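Local coordinates for putative MCP-type signal transduction protein (Campylobacter jejuni subsp. jejuni serotype O:2, PDB 4WY9), which probably senses chemical signals in the periplasm through a tandem-PAS (double Cache) domain and relays them to the chemotaxis machinery of the cell, at residues 43-48 and 60-65; 94-99 and 119-124; 148-153 and 272-277; 233-238 and 255-260. One frame throughout, in Å; residues are numbered along the deposited sequence. Where two conformers were deposited one is given.

Contact 1 (43-48 and 60-65); sequences GTLTEM and DNITNI
M48 and I65 carry most of this helix-to-helix contact, their side chains sliding past each other in opposite directions until M48 CE lies 3.6 Å from I65 CD1. All the contacts between the two segments are apolar. The M48 chain runs out extended and bends at its last torsion (chi3 -74°), which brings CE up against both I65 CD1 and N61 CB. Its sulphur meets I62, with SD 3.5 Å from I62 CG1, the two side chains crossing at about a right angle. I65 CD1 has a second neighbour in T44 CG2, also at 3.6 Å. T44 CG2 is anti to the backbone N, while OG1, at chi1 -61°, lies beside that N and bonds S40 O in its own helix. On the buried flank the touch is lighter: L45 CD2 stands 4.1 Å from I65 CD1, and both L45 and I62 go on to rest against L81 of the sheet. With local axes 10.9 Å apart and running 165° to each other, the pair is nearly antiparallel, bridged by long side chains. It is the helical hairpin, long N-terminal helix 8-51 and helix 59-70, that packs against the PAS-like sheet of what is probably the membrane-distal module of a double Cache sensor.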
loop_
_atom_site.group_PDB
_atom_site.type_symbol
_atom_site.label_atom_id
_atom_site.label_comp_id
_atom_site.label_asym_id
_atom_site.label_seq_id
_atom_site.Cartn_x
_atom_site.Cartn_y
_atom_site.Cartn_z
ATOM N N GLY A 43 12.655 -12.507 -8.055
ATOM C CA GLY A 43 13.094 -13.742 -8.661
ATOM C C GLY A 43 14.423 -13.581 -9.369
ATOM O O GLY A 43 15.354 -14.401 -9.219
ATOM N N THR A 44 14.535 -12.525 -10.147
ATOM C CA THR A 44 15.749 -12.270 -10.911
ATOM C C THR A 44 16.923 -11.977 -9.981
ATOM O O THR A 44 18.047 -12.484 -10.208
ATOM C CB THR A 44 15.524 -11.109 -11.909
ATOM O OG1 THR A 44 14.468 -11.483 -12.824
ATOM C CG2 THR A 44 16.761 -10.800 -12.675
ATOM N N LEU A 45 16.705 -11.199 -8.936
ATOM C CA LEU A 45 17.792 -10.894 -8.007
ATOM C C LEU A 45 18.215 -12.110 -7.184
ATOM O O LEU A 45 19.389 -12.335 -6.994
ATOM C CB LEU A 45 17.383 -9.725 -7.099
ATOM C CG LEU A 45 17.301 -8.357 -7.759
ATOM C CD1 LEU A 45 16.763 -7.298 -6.834
ATOM C CD2 LEU A 45 18.664 -7.944 -8.334
ATOM N N THR A 46 17.266 -12.926 -6.735
ATOM C CA THR A 46 17.646 -14.128 -6.002
ATOM C C THR A 46 18.429 -15.076 -6.919
ATOM O O THR A 46 19.411 -15.683 -6.495
ATOM C CB THR A 46 16.447 -14.790 -5.357
ATOM O OG1 THR A 46 16.079 -14.004 -4.227
ATOM C CG2 THR A 46 16.724 -16.212 -4.910
ATOM N N GLU A 47 18.031 -15.220 -8.177
ATOM C CA GLU A 47 18.797 -16.052 -9.093
ATOM C C GLU A 47 20.225 -15.508 -9.199
ATOM O O GLU A 47 21.185 -16.262 -9.186
ATOM C CB GLU A 47 18.132 -16.103 -10.458
ATOM C CG GLU A 47 18.872 -16.958 -11.492
ATOM C CD GLU A 47 19.170 -18.394 -11.009
ATOM O OE1 GLU A 47 18.359 -19.007 -10.258
ATOM O OE2 GLU A 47 20.255 -18.942 -11.404
ATOM N N MET A 48 20.378 -14.185 -9.265
ATOM C CA MET A 48 21.701 -13.574 -9.320
ATOM C C MET A 48 22.496 -13.878 -8.067
ATOM O O MET A 48 23.668 -14.260 -8.133
ATOM C CB MET A 48 21.598 -12.074 -9.542
ATOM C CG MET A 48 22.939 -11.356 -9.381
ATOM S SD MET A 48 22.764 -9.569 -9.413
ATOM C CE MET A 48 22.469 -9.318 -11.132
ATOM N N ASP A 60 26.196 -2.550 -11.678
ATOM C CA ASP A 60 25.446 -2.136 -12.843
ATOM C C ASP A 60 24.441 -3.190 -13.280
ATOM O O ASP A 60 23.339 -2.844 -13.716
ATOM C CB ASP A 60 26.397 -1.796 -13.998
ATOM C CG ASP A 60 26.935 -0.399 -13.941
ATOM O OD1 ASP A 60 26.766 0.257 -12.885
ATOM O OD2 ASP A 60 27.584 0.030 -14.915
ATOM N N ASN A 61 24.769 -4.465 -13.152
ATOM C CA ASN A 61 23.794 -5.507 -13.471
ATOM C C ASN A 61 22.583 -5.376 -12.575
ATOM O O ASN A 61 21.447 -5.488 -13.017
ATOM C CB ASN A 61 24.393 -6.878 -13.353
ATOM C CG ASN A 61 25.248 -7.278 -14.556
ATOM O OD1 ASN A 61 25.316 -6.534 -15.546
ATOM N ND2 ASN A 61 25.889 -8.410 -14.474
ATOM N N ILE A 62 22.816 -5.122 -11.290
ATOM C CA ILE A 62 21.717 -4.929 -10.346
ATOM C C ILE A 62 20.909 -3.683 -10.710
ATOM O O ILE A 62 19.687 -3.696 -10.703
ATOM C CB ILE A 62 22.250 -4.850 -8.908
ATOM C CG1 ILE A 62 22.849 -6.185 -8.492
ATOM C CG2 ILE A 62 21.163 -4.422 -7.944
ATOM C CD1 ILE A 62 23.583 -6.179 -7.173
ATOM N N THR A 63 21.603 -2.570 -10.974
ATOM C CA THR A 63 20.938 -1.342 -11.330
ATOM C C THR A 63 20.022 -1.514 -12.521
ATOM O O THR A 63 18.906 -1.015 -12.537
ATOM C CB THR A 63 21.948 -0.213 -11.651
ATOM O OG1 THR A 63 22.752 0.031 -10.492
ATOM C CG2 THR A 63 21.235 1.033 -12.066
ATOM N N ASN A 64 20.496 -2.212 -13.541
ATOM C CA ASN A 64 19.737 -2.363 -14.769
ATOM C C ASN A 64 18.515 -3.194 -14.538
ATOM O O ASN A 64 17.468 -2.914 -15.124
ATOM C CB ASN A 64 20.611 -2.985 -15.845
ATOM C CG ASN A 64 21.706 -2.081 -16.282
ATOM O OD1 ASN A 64 21.674 -0.860 -16.055
ATOM N ND2 ASN A 64 22.694 -2.653 -16.905
ATOM N N ILE A 65 18.603 -4.206 -13.670
ATOM C CA ILE A 65 17.412 -5.009 -13.334
ATOM C C ILE A 65 16.347 -4.143 -12.667
ATOM O O ILE A 65 15.152 -4.242 -12.990
ATOM C CB ILE A 65 17.802 -6.197 -12.429
ATOM C CG1 ILE A 65 18.617 -7.204 -13.236
ATOM C CG2 ILE A 65 16.602 -6.817 -11.771
ATOM C CD1 ILE A 65 19.315 -8.218 -12.368
#

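Contact 2 (94-99 and 119-124); sequences SKFFNT and IKAIQA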
loop_
_atom_site.group_PDB
_atom_site.type_symbol
_atom_site.label_atom_id
_atom_site.label_comp_id
_atom_site.label_asym_id
_atom_site.label_seq_id
_atom_site.Cartn_x
_atom_site.Cartn_y
_atom_site.Cartn_z
ATOM N N SER A 94 27.888 5.598 -5.052
ATOM C CA SER A 94 27.073 6.807 -4.974
ATOM C C SER A 94 26.707 7.123 -3.540
ATOM O O SER A 94 26.294 6.223 -2.784
ATOM C CB SER A 94 25.816 6.661 -5.784
ATOM O OG SER A 94 24.947 7.769 -5.631
ATOM N N LYS A 95 26.804 8.401 -3.161
ATOM C CA LYS A 95 26.351 8.813 -1.844
ATOM C C LYS A 95 24.875 8.535 -1.647
ATOM O O LYS A 95 24.425 8.326 -0.527
ATOM C CB LYS A 95 26.634 10.305 -1.602
ATOM C CG LYS A 95 25.791 11.254 -2.427
ATOM C CD LYS A 95 26.219 12.698 -2.198
ATOM C CE LYS A 95 25.262 13.677 -2.902
ATOM N NZ LYS A 95 25.746 15.087 -2.879
ATOM N N PHE A 96 24.113 8.492 -2.742
ATOM C CA PHE A 96 22.669 8.235 -2.652
ATOM C C PHE A 96 22.363 6.855 -2.131
ATOM O O PHE A 96 21.278 6.614 -1.635
ATOM C CB PHE A 96 21.999 8.396 -4.027
ATOM C CG PHE A 96 21.790 9.815 -4.474
ATOM C CD1 PHE A 96 22.232 10.903 -3.732
ATOM C CD2 PHE A 96 21.134 10.063 -5.629
ATOM C CE1 PHE A 96 22.010 12.180 -4.148
ATOM C CE2 PHE A 96 20.936 11.386 -6.078
ATOM C CZ PHE A 96 21.379 12.438 -5.314
ATOM N N PHE A 97 23.310 5.925 -2.279
ATOM C CA PHE A 97 23.087 4.543 -1.850
ATOM C C PHE A 97 23.343 4.334 -0.362
ATOM O O PHE A 97 23.181 3.222 0.134
ATOM C CB PHE A 97 23.964 3.580 -2.634
ATOM C CG PHE A 97 23.707 3.529 -4.114
ATOM C CD1 PHE A 97 22.498 3.963 -4.659
ATOM C CD2 PHE A 97 24.660 3.018 -4.969
ATOM C CE1 PHE A 97 22.275 3.885 -6.005
ATOM C CE2 PHE A 97 24.458 2.923 -6.317
ATOM C CZ PHE A 97 23.256 3.372 -6.861
ATOM N N ASN A 98 23.784 5.372 0.347
ATOM C CA ASN A 98 24.160 5.226 1.732
ATOM C C ASN A 98 23.210 6.002 2.648
ATOM O O ASN A 98 23.041 7.199 2.454
ATOM C CB ASN A 98 25.584 5.742 1.970
ATOM C CG ASN A 98 26.604 4.904 1.263
ATOM O OD1 ASN A 98 27.224 4.001 1.904
ATOM N ND2 ASN A 98 26.828 5.183 0.055
ATOM N N THR A 99 22.625 5.302 3.611
ATOM C CA THR A 99 21.791 5.961 4.592
ATOM C C THR A 99 22.670 6.684 5.608
ATOM O O THR A 99 23.892 6.520 5.609
ATOM C CB THR A 99 20.859 4.985 5.306
ATOM O OG1 THR A 99 21.645 4.192 6.228
ATOM C CG2 THR A 99 20.116 4.093 4.329
ATOM N N ILE A 119 12.697 6.040 -13.971
ATOM C CA ILE A 119 13.041 6.259 -12.561
ATOM C C ILE A 119 14.463 6.699 -12.375
ATOM O O ILE A 119 15.338 6.426 -13.209
ATOM C CB ILE A 119 12.771 5.032 -11.677
ATOM C CG1 ILE A 119 13.743 3.899 -12.005
ATOM C CG2 ILE A 119 11.293 4.602 -11.817
ATOM C CD1 ILE A 119 13.497 2.650 -11.180
ATOM N N LYS A 120 14.708 7.407 -11.283
ATOM C CA LYS A 120 16.035 7.923 -10.976
ATOM C C LYS A 120 16.360 7.694 -9.527
ATOM O O LYS A 120 15.471 7.686 -8.668
ATOM C CB LYS A 120 16.114 9.437 -11.247
ATOM C CG LYS A 120 15.024 10.216 -10.516
ATOM C CD LYS A 120 15.457 11.669 -10.266
ATOM C CE LYS A 120 14.298 12.536 -9.795
ATOM N NZ LYS A 120 13.354 11.788 -8.932
ATOM N N ALA A 121 17.641 7.477 -9.248
ATOM C CA ALA A 121 18.085 7.286 -7.866
ATOM C C ALA A 121 17.939 8.605 -7.104
ATOM O O ALA A 121 18.235 9.685 -7.624
ATOM C CB ALA A 121 19.516 6.804 -7.806
ATOM N N ILE A 122 17.469 8.489 -5.862
ATOM C CA ILE A 122 17.428 9.612 -4.939
ATOM C C ILE A 122 18.098 9.213 -3.658
ATOM O O ILE A 122 18.407 8.031 -3.449
ATOM C CB ILE A 122 15.970 10.039 -4.643
ATOM C CG1 ILE A 122 15.166 8.886 -4.010
ATOM C CG2 ILE A 122 15.284 10.540 -5.908
ATOM C CD1 ILE A 122 13.880 9.321 -3.346
ATOM N N GLN A 123 18.347 10.185 -2.789
ATOM C CA GLN A 123 19.064 9.900 -1.557
ATOM C C GLN A 123 18.305 8.897 -0.701
ATOM O O GLN A 123 17.161 9.149 -0.323
ATOM C CB GLN A 123 19.331 11.170 -0.764
ATOM C CG GLN A 123 20.075 10.938 0.538
ATOM C CD GLN A 123 21.446 10.378 0.314
ATOM O OE1 GLN A 123 22.279 11.006 -0.337
ATOM N NE2 GLN A 123 21.687 9.214 0.858
ATOM N N ALA A 124 18.952 7.767 -0.375
ATOM C CA ALA A 124 18.358 6.769 0.502
ATOM C C ALA A 124 18.359 7.172 1.946
ATOM O O ALA A 124 19.198 7.958 2.383
ATOM C CB ALA A 124 19.025 5.460 0.355
HETATM O O HOH W 1 19.503 5.519 -3.640
#
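The F96 ring lies against the backbone of 121-123: Q123 N sits over one face, 3.8 Å above the plane and offset toward the rim, while A121 O comes obliquely to F96 CD2 at 3.5 Å. The Q123 amide stands nearly upright to this ring, the planes 82° apart, and brings OE1 to 3.4 Å from F96 CD1. F97 starts away from the strand, yet its ring meets A121 CB obliquely; S94 CB covers one face near the rim, and a water lies in plane at the edge.

Q123 supplies the side-chain polar bonds across the contact. Its chain bends at chi2 (63°), and NE2 donates to K95 O at 3.2 Å, tilted from the carbonyl plane. N98 N reaches the same oxygen from the opposite face, so the turn's carbonyl is gripped by two donors. NE2 also donates to A124 O, almost straight at 171° and on a lone pair, which closes the amide back on the carbonyl of the following residue. Beside this, A124 N bonds F96 O at 2.9 Å on a lone pair, and the water spans F96 O and I122 O.

At the start of the turn S94 OG accepts from F96 N, an ST turn leading into the 3-10 segment 95-97. The arrangement is a loop after helix 88-93 laid over the end of edge strand 119-122, in the first PAS-like (PDC) module of the tandem sensor.

Contact 3 (148-153 and 272-277); sequences VYIGRP and FKVQDS
A type II' beta turn, V274 to S277, caps the hairpin of strands 264-274 and 277-286 and leans on short strand 149-150, so two different sheets meet here. I150 packs on the turn residues V274 and S277. Its CD1 reaches V274 CG1 at 3.6 Å, the two side chains crossing at about a right angle, and I150 CG2 lies 3.7 Å from S277 OG. That hydroxyl takes the position between backbone N and carbonyl carbon (chi1 71°) and donates to V274 O on a lone pair at 2.8 Å. S277 N donates to V274 O as well, so two bonds from one residue hold the turn's carbonyl.

Toward V148 the contact is part apolar, part water. The Q275 side chain, bent at chi2 (-75°), crosses V148 at about a right angle, and V148 CG2 is 3.8 Å from Q275 OE1. V274 also packs on I35 of the long helix 8-51, and V148 on K39 of the same helix.

Three waters stand in for direct polar bonds. One accepts from V148 N and donates to Q275 OE1 and D276 OD2; another accepts from D276 N and donates to V148 O. The third donates to both V148 O and D276 OD2, the latter at 2.6 Å.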
loop_
_atom_site.group_PDB
_atom_site.type_symbol
_atom_site.label_atom_id
_atom_site.label_comp_id
_atom_site.label_asym_id
_atom_site.label_seq_id
_atom_site.Cartn_x
_atom_site.Cartn_y
_atom_site.Cartn_z
ATOM N N VAL A 148 4.809 -12.499 0.172
ATOM C CA VAL A 148 4.968 -11.081 -0.043
ATOM C C VAL A 148 4.593 -10.393 1.242
ATOM O O VAL A 148 3.571 -10.734 1.849
ATOM C CB VAL A 148 4.090 -10.579 -1.205
ATOM C CG1 VAL A 148 4.300 -9.103 -1.433
ATOM C CG2 VAL A 148 4.363 -11.391 -2.473
ATOM N N TYR A 149 5.396 -9.420 1.679
ATOM C CA TYR A 149 5.175 -8.725 2.944
ATOM C C TYR A 149 4.547 -7.376 2.654
ATOM O O TYR A 149 5.103 -6.567 1.924
ATOM C CB TYR A 149 6.490 -8.605 3.693
ATOM C CG TYR A 149 7.052 -9.923 4.107
ATOM C CD1 TYR A 149 7.620 -10.805 3.157
ATOM C CD2 TYR A 149 7.014 -10.369 5.423
ATOM C CE1 TYR A 149 8.123 -12.014 3.514
ATOM C CE2 TYR A 149 7.537 -11.596 5.774
ATOM C CZ TYR A 149 8.075 -12.440 4.824
ATOM O OH TYR A 149 8.592 -13.664 5.183
ATOM N N ILE A 150 3.367 -7.139 3.230
ATOM C CA ILE A 150 2.611 -5.929 2.957
ATOM C C ILE A 150 2.290 -5.208 4.251
ATOM O O ILE A 150 1.803 -5.828 5.207
ATOM C CB ILE A 150 1.328 -6.236 2.184
ATOM C CG1 ILE A 150 1.707 -6.905 0.842
ATOM C CG2 ILE A 150 0.505 -4.973 1.914
ATOM C CD1 ILE A 150 0.569 -7.225 -0.033
ATOM N N GLY A 151 2.611 -3.929 4.314
ATOM C CA GLY A 151 2.434 -3.162 5.522
ATOM C C GLY A 151 1.060 -2.603 5.741
ATOM O O GLY A 151 0.140 -2.858 4.965
ATOM N N ARG A 152 0.905 -1.839 6.820
ATOM C CA ARG A 152 -0.290 -1.046 7.072
ATOM C C ARG A 152 -0.024 0.365 6.518
ATOM O O ARG A 152 1.133 0.713 6.209
ATOM C CB ARG A 152 -0.642 -1.052 8.546
ATOM C CG ARG A 152 0.489 -0.616 9.472
ATOM C CD ARG A 152 -0.042 0.074 10.720
ATOM N NE ARG A 152 -0.618 1.364 10.335
ATOM C CZ ARG A 152 -1.129 2.234 11.178
ATOM N NH1 ARG A 152 -1.185 1.928 12.478
ATOM N NH2 ARG A 152 -1.672 3.358 10.686
ATOM N N PRO A 153 -1.053 1.217 6.437
ATOM C CA PRO A 153 -0.807 2.587 6.021
ATOM C C PRO A 153 0.072 3.319 7.018
ATOM O O PRO A 153 -0.172 3.245 8.224
ATOM C CB PRO A 153 -2.216 3.196 5.940
ATOM C CG PRO A 153 -3.090 2.018 5.722
ATOM C CD PRO A 153 -2.500 0.960 6.576
ATOM N N PHE A 272 -11.495 -7.247 0.427
ATOM C CA PHE A 272 -10.658 -7.990 -0.479
ATOM C C PHE A 272 -9.307 -8.326 0.146
ATOM O O PHE A 272 -8.838 -7.619 1.030
ATOM C CB PHE A 272 -10.480 -7.268 -1.809
ATOM C CG PHE A 272 -9.855 -5.888 -1.688
ATOM C CD1 PHE A 272 -10.630 -4.759 -1.397
ATOM C CD2 PHE A 272 -8.504 -5.695 -1.927
ATOM C CE1 PHE A 272 -10.050 -3.518 -1.302
ATOM C CE2 PHE A 272 -7.938 -4.424 -1.853
ATOM C CZ PHE A 272 -8.735 -3.332 -1.566
ATOM N N LYS A 273 -8.704 -9.397 -0.333
ATOM C CA LYS A 273 -7.424 -9.822 0.148
ATOM C C LYS A 273 -6.373 -9.504 -0.871
ATOM O O LYS A 273 -6.612 -9.573 -2.070
ATOM C CB LYS A 273 -7.400 -11.317 0.471
ATOM C CG LYS A 273 -8.238 -11.724 1.689
ATOM C CD LYS A 273 -8.304 -13.220 1.785
ATOM C CE LYS A 273 -9.711 -13.682 2.198
ATOM N NZ LYS A 273 -9.911 -15.140 2.093
ATOM N N VAL A 274 -5.194 -9.162 -0.376
ATOM C CA VAL A 274 -4.034 -8.935 -1.187
ATOM C C VAL A 274 -2.915 -9.706 -0.537
ATOM O O VAL A 274 -2.374 -9.288 0.487
ATOM C CB VAL A 274 -3.683 -7.435 -1.293
ATOM C CG1 VAL A 274 -2.417 -7.253 -2.064
ATOM C CG2 VAL A 274 -4.827 -6.639 -1.932
ATOM N N GLN A 275 -2.554 -10.852 -1.132
ATOM C CA GLN A 275 -1.595 -11.782 -0.521
ATOM C C GLN A 275 -2.065 -12.080 0.894
ATOM O O GLN A 275 -3.183 -12.554 1.097
ATOM C CB GLN A 275 -0.170 -11.218 -0.608
ATOM C CG GLN A 275 0.335 -11.055 -2.010
ATOM C CD GLN A 275 0.712 -12.377 -2.655
ATOM O OE1 GLN A 275 1.174 -13.319 -1.984
ATOM N NE2 GLN A 275 0.531 -12.453 -3.960
ATOM N N ASP A 276 -1.257 -11.773 1.896
ATOM C CA ASP A 276 -1.629 -12.074 3.295
ATOM C C ASP A 276 -2.253 -10.852 3.992
ATOM O O ASP A 276 -2.511 -10.885 5.193
ATOM C CB ASP A 276 -0.406 -12.555 4.082
ATOM C CG ASP A 276 0.154 -13.837 3.533
ATOM O OD1 ASP A 276 -0.674 -14.771 3.329
ATOM O OD2 ASP A 276 1.377 -13.910 3.273
ATOM N N SER A 277 -2.474 -9.768 3.244
ATOM C CA SER A 277 -3.100 -8.574 3.821
ATOM C C SER A 277 -4.562 -8.514 3.443
ATOM O O SER A 277 -5.013 -9.159 2.496
ATOM C CB SER A 277 -2.369 -7.288 3.379
ATOM O OG SER A 277 -2.572 -6.988 2.028
HETATM O O HOH W 2 2.277 -13.790 0.636
HETATM O O HOH W 3 1.014 -9.994 2.281
HETATM O O HOH W 4 3.403 -12.448 4.152
#

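Contact 4 (233-238 and 255-260); sequences DINPNK and FNYIAS. With ACT (acetate ion), chain B.
N235 and Y257 meet tip to tip at the tight centre of this contact, but the bond between them, N235 ND2 to Y257 OH at 3.2 Å, is weak. The firm hold is on I258 O. N235 ND2 donates to it at 2.9 Å, almost straight at 175°, in the amide plane and on a lone pair. N237 ND2 comes to the same oxygen from above the carbonyl plane, 43° out of it, at 3.1 Å. N237 ND2 also donates to N235 OD1, so the two amides and the strand carbonyl close a small ring of polar groups. N235 CG is anti to the backbone N (chi1 -172°), which turns CG toward the strand just where the chain leaves helix 231-234. The rest of N235 lies close to S260, CB to CB at 3.8 Å, and N237 OD1 rests on I258 CB at 3.5 Å.

At the helix end the contact thins to a single apolar touch, I234 CD1 on S260 CB, and next to it sits an acetate, probably from the crystallisation liquor. Y257 OH donates to its OXT at 2.6 Å, with OXT at the ring edge near the plane; S260 N donates to OXT too, and S260 OG to the other oxygen. H221 NE2 also hydrogen-bonds the acetate.

Residues 235-237 thus strap the end of edge strand 253-258 of the five-stranded sheet. Y257 is bonded through its backbone to S265 of the neighbouring strand 264-274, and I258 to G239, while helix 241-249 packs against F255 and Y257.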
loop_
_atom_site.group_PDB
_atom_site.type_symbol
_atom_site.label_atom_id
_atom_site.label_comp_id
_atom_site.label_asym_id
_atom_site.label_seq_id
_atom_site.Cartn_x
_atom_site.Cartn_y
_atom_site.Cartn_z
ATOM N N ASP A 233 -11.367 3.571 16.684
ATOM C CA ASP A 233 -11.000 4.457 17.774
ATOM C C ASP A 233 -11.686 5.805 17.702
ATOM O O ASP A 233 -12.003 6.418 18.725
ATOM C CB ASP A 233 -9.489 4.679 17.806
ATOM C CG ASP A 233 -8.705 3.442 18.116
ATOM O OD1 ASP A 233 -9.222 2.548 18.816
ATOM O OD2 ASP A 233 -7.535 3.368 17.662
ATOM N N ILE A 234 -11.824 6.327 16.477
ATOM C CA ILE A 234 -12.350 7.667 16.296
ATOM C C ILE A 234 -13.853 7.699 16.142
ATOM O O ILE A 234 -14.466 8.753 16.261
ATOM C CB ILE A 234 -11.635 8.391 15.144
ATOM C CG1 ILE A 234 -11.883 7.701 13.847
ATOM C CG2 ILE A 234 -10.105 8.476 15.420
ATOM C CD1 ILE A 234 -12.826 8.420 12.987
ATOM N N ASN A 235 -14.449 6.530 15.921
ATOM C CA ASN A 235 -15.909 6.435 15.764
ATOM C C ASN A 235 -16.431 5.217 16.540
ATOM O O ASN A 235 -16.839 4.228 15.959
ATOM C CB ASN A 235 -16.320 6.361 14.295
ATOM C CG ASN A 235 -17.810 6.456 14.120
ATOM O OD1 ASN A 235 -18.486 7.151 14.883
ATOM N ND2 ASN A 235 -18.342 5.760 13.107
ATOM N N PRO A 236 -16.427 5.293 17.880
ATOM C CA PRO A 236 -16.723 4.111 18.683
ATOM C C PRO A 236 -18.208 3.831 18.917
ATOM O O PRO A 236 -18.557 2.845 19.572
ATOM C CB PRO A 236 -16.027 4.437 20.009
ATOM C CG PRO A 236 -16.176 5.928 20.108
ATOM C CD PRO A 236 -15.914 6.412 18.699
ATOM N N ASN A 237 -19.091 4.643 18.367
ATOM C CA ASN A 237 -20.495 4.510 18.719
ATOM C C ASN A 237 -21.078 3.148 18.349
ATOM O O ASN A 237 -20.648 2.516 17.384
ATOM C CB ASN A 237 -21.297 5.649 18.141
ATOM C CG ASN A 237 -21.709 5.406 16.751
ATOM O OD1 ASN A 237 -22.788 4.837 16.510
ATOM N ND2 ASN A 237 -20.936 5.865 15.804
ATOM N N LYS A 238 -22.080 2.708 19.103
ATOM C CA LYS A 238 -22.665 1.383 18.932
ATOM C C LYS A 238 -23.261 1.212 17.526
ATOM O O LYS A 238 -23.270 0.115 16.994
ATOM C CB LYS A 238 -23.749 1.138 19.990
ATOM C CG LYS A 238 -24.386 -0.232 19.864
ATOM C CD LYS A 238 -25.450 -0.473 20.940
ATOM C CE LYS A 238 -25.944 -1.917 20.921
ATOM N NZ LYS A 238 -27.157 -2.094 21.755
ATOM N N PHE A 255 -25.003 -1.918 5.473
ATOM C CA PHE A 255 -25.408 -1.772 6.842
ATOM C C PHE A 255 -25.962 -0.397 7.150
ATOM O O PHE A 255 -25.603 0.583 6.503
ATOM C CB PHE A 255 -24.192 -2.038 7.773
ATOM C CG PHE A 255 -23.514 -3.323 7.506
ATOM C CD1 PHE A 255 -24.015 -4.498 7.978
ATOM C CD2 PHE A 255 -22.382 -3.358 6.709
ATOM C CE1 PHE A 255 -23.416 -5.707 7.705
ATOM C CE2 PHE A 255 -21.755 -4.562 6.426
ATOM C CZ PHE A 255 -22.268 -5.734 6.932
ATOM N N ASN A 256 -26.796 -0.317 8.166
ATOM C CA ASN A 256 -27.048 0.944 8.833
ATOM C C ASN A 256 -25.787 1.326 9.584
ATOM O O ASN A 256 -25.169 0.479 10.240
ATOM C CB ASN A 256 -28.245 0.832 9.774
ATOM C CG ASN A 256 -29.598 0.836 9.036
ATOM O OD1 ASN A 256 -29.706 0.513 7.846
ATOM N ND2 ASN A 256 -30.622 1.128 9.749
ATOM N N TYR A 257 -25.399 2.584 9.521
ATOM C CA TYR A 257 -24.111 3.021 10.041
ATOM C C TYR A 257 -24.167 4.466 10.475
ATOM O O TYR A 257 -24.602 5.309 9.736
ATOM C CB TYR A 257 -23.053 2.861 8.929
ATOM C CG TYR A 257 -21.654 3.343 9.267
ATOM C CD1 TYR A 257 -20.825 2.597 10.086
ATOM C CD2 TYR A 257 -21.158 4.533 8.731
ATOM C CE1 TYR A 257 -19.559 3.017 10.382
ATOM C CE2 TYR A 257 -19.870 4.959 9.025
ATOM C CZ TYR A 257 -19.088 4.205 9.863
ATOM O OH TYR A 257 -17.825 4.625 10.188
ATOM N N ILE A 258 -23.672 4.749 11.675
ATOM C CA ILE A 258 -23.560 6.111 12.152
ATOM C C ILE A 258 -22.108 6.545 12.014
ATOM O O ILE A 258 -21.237 5.994 12.685
ATOM C CB ILE A 258 -24.038 6.278 13.598
ATOM C CG1 ILE A 258 -25.511 5.873 13.701
ATOM C CG2 ILE A 258 -23.806 7.700 14.055
ATOM C CD1 ILE A 258 -26.056 5.986 15.089
ATOM N N ALA A 259 -21.870 7.501 11.123
ATOM C CA ALA A 259 -20.513 7.891 10.748
ATOM C C ALA A 259 -19.855 8.759 11.808
ATOM O O ALA A 259 -20.509 9.234 12.724
ATOM C CB ALA A 259 -20.531 8.622 9.430
ATOM N N SER A 260 -18.542 8.954 11.674
ATOM C CA SER A 260 -17.778 9.704 12.648
ATOM C C SER A 260 -18.211 11.167 12.713
ATOM O O SER A 260 -17.978 11.838 13.724
ATOM C CB SER A 260 -16.274 9.628 12.316
ATOM O OG SER A 260 -16.003 10.225 11.070
HETATM C C ACT B . -16.515 7.506 8.918
HETATM O O ACT B . -15.973 8.644 9.022
HETATM O OXT ACT B . -17.349 7.168 9.806
HETATM C CH3 ACT B . -16.145 6.578 7.815
#

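The four contacts follow the elongated sensor from one module to the other. Contacts 1 and 2 sit together in what is probably the membrane-distal module, centres about 17 Å apart on the same side of the chain's centre, and close one after the other along the chain. Contact 3, its centre about 8 Å from the centre of the chain, joins the modules: 149-150 belongs to the seven-stranded sheet, which contact 2 also reaches through 119-122, and 264-274 to the five-stranded one. Contact 4 lies within the sequence span of contact 3, on neighbouring strand 253-258 of that second sheet, its centre about 48 Å from that of contact 1. Helix 8-51 runs from contact 1 past contact 3, linking both PAS-like modules.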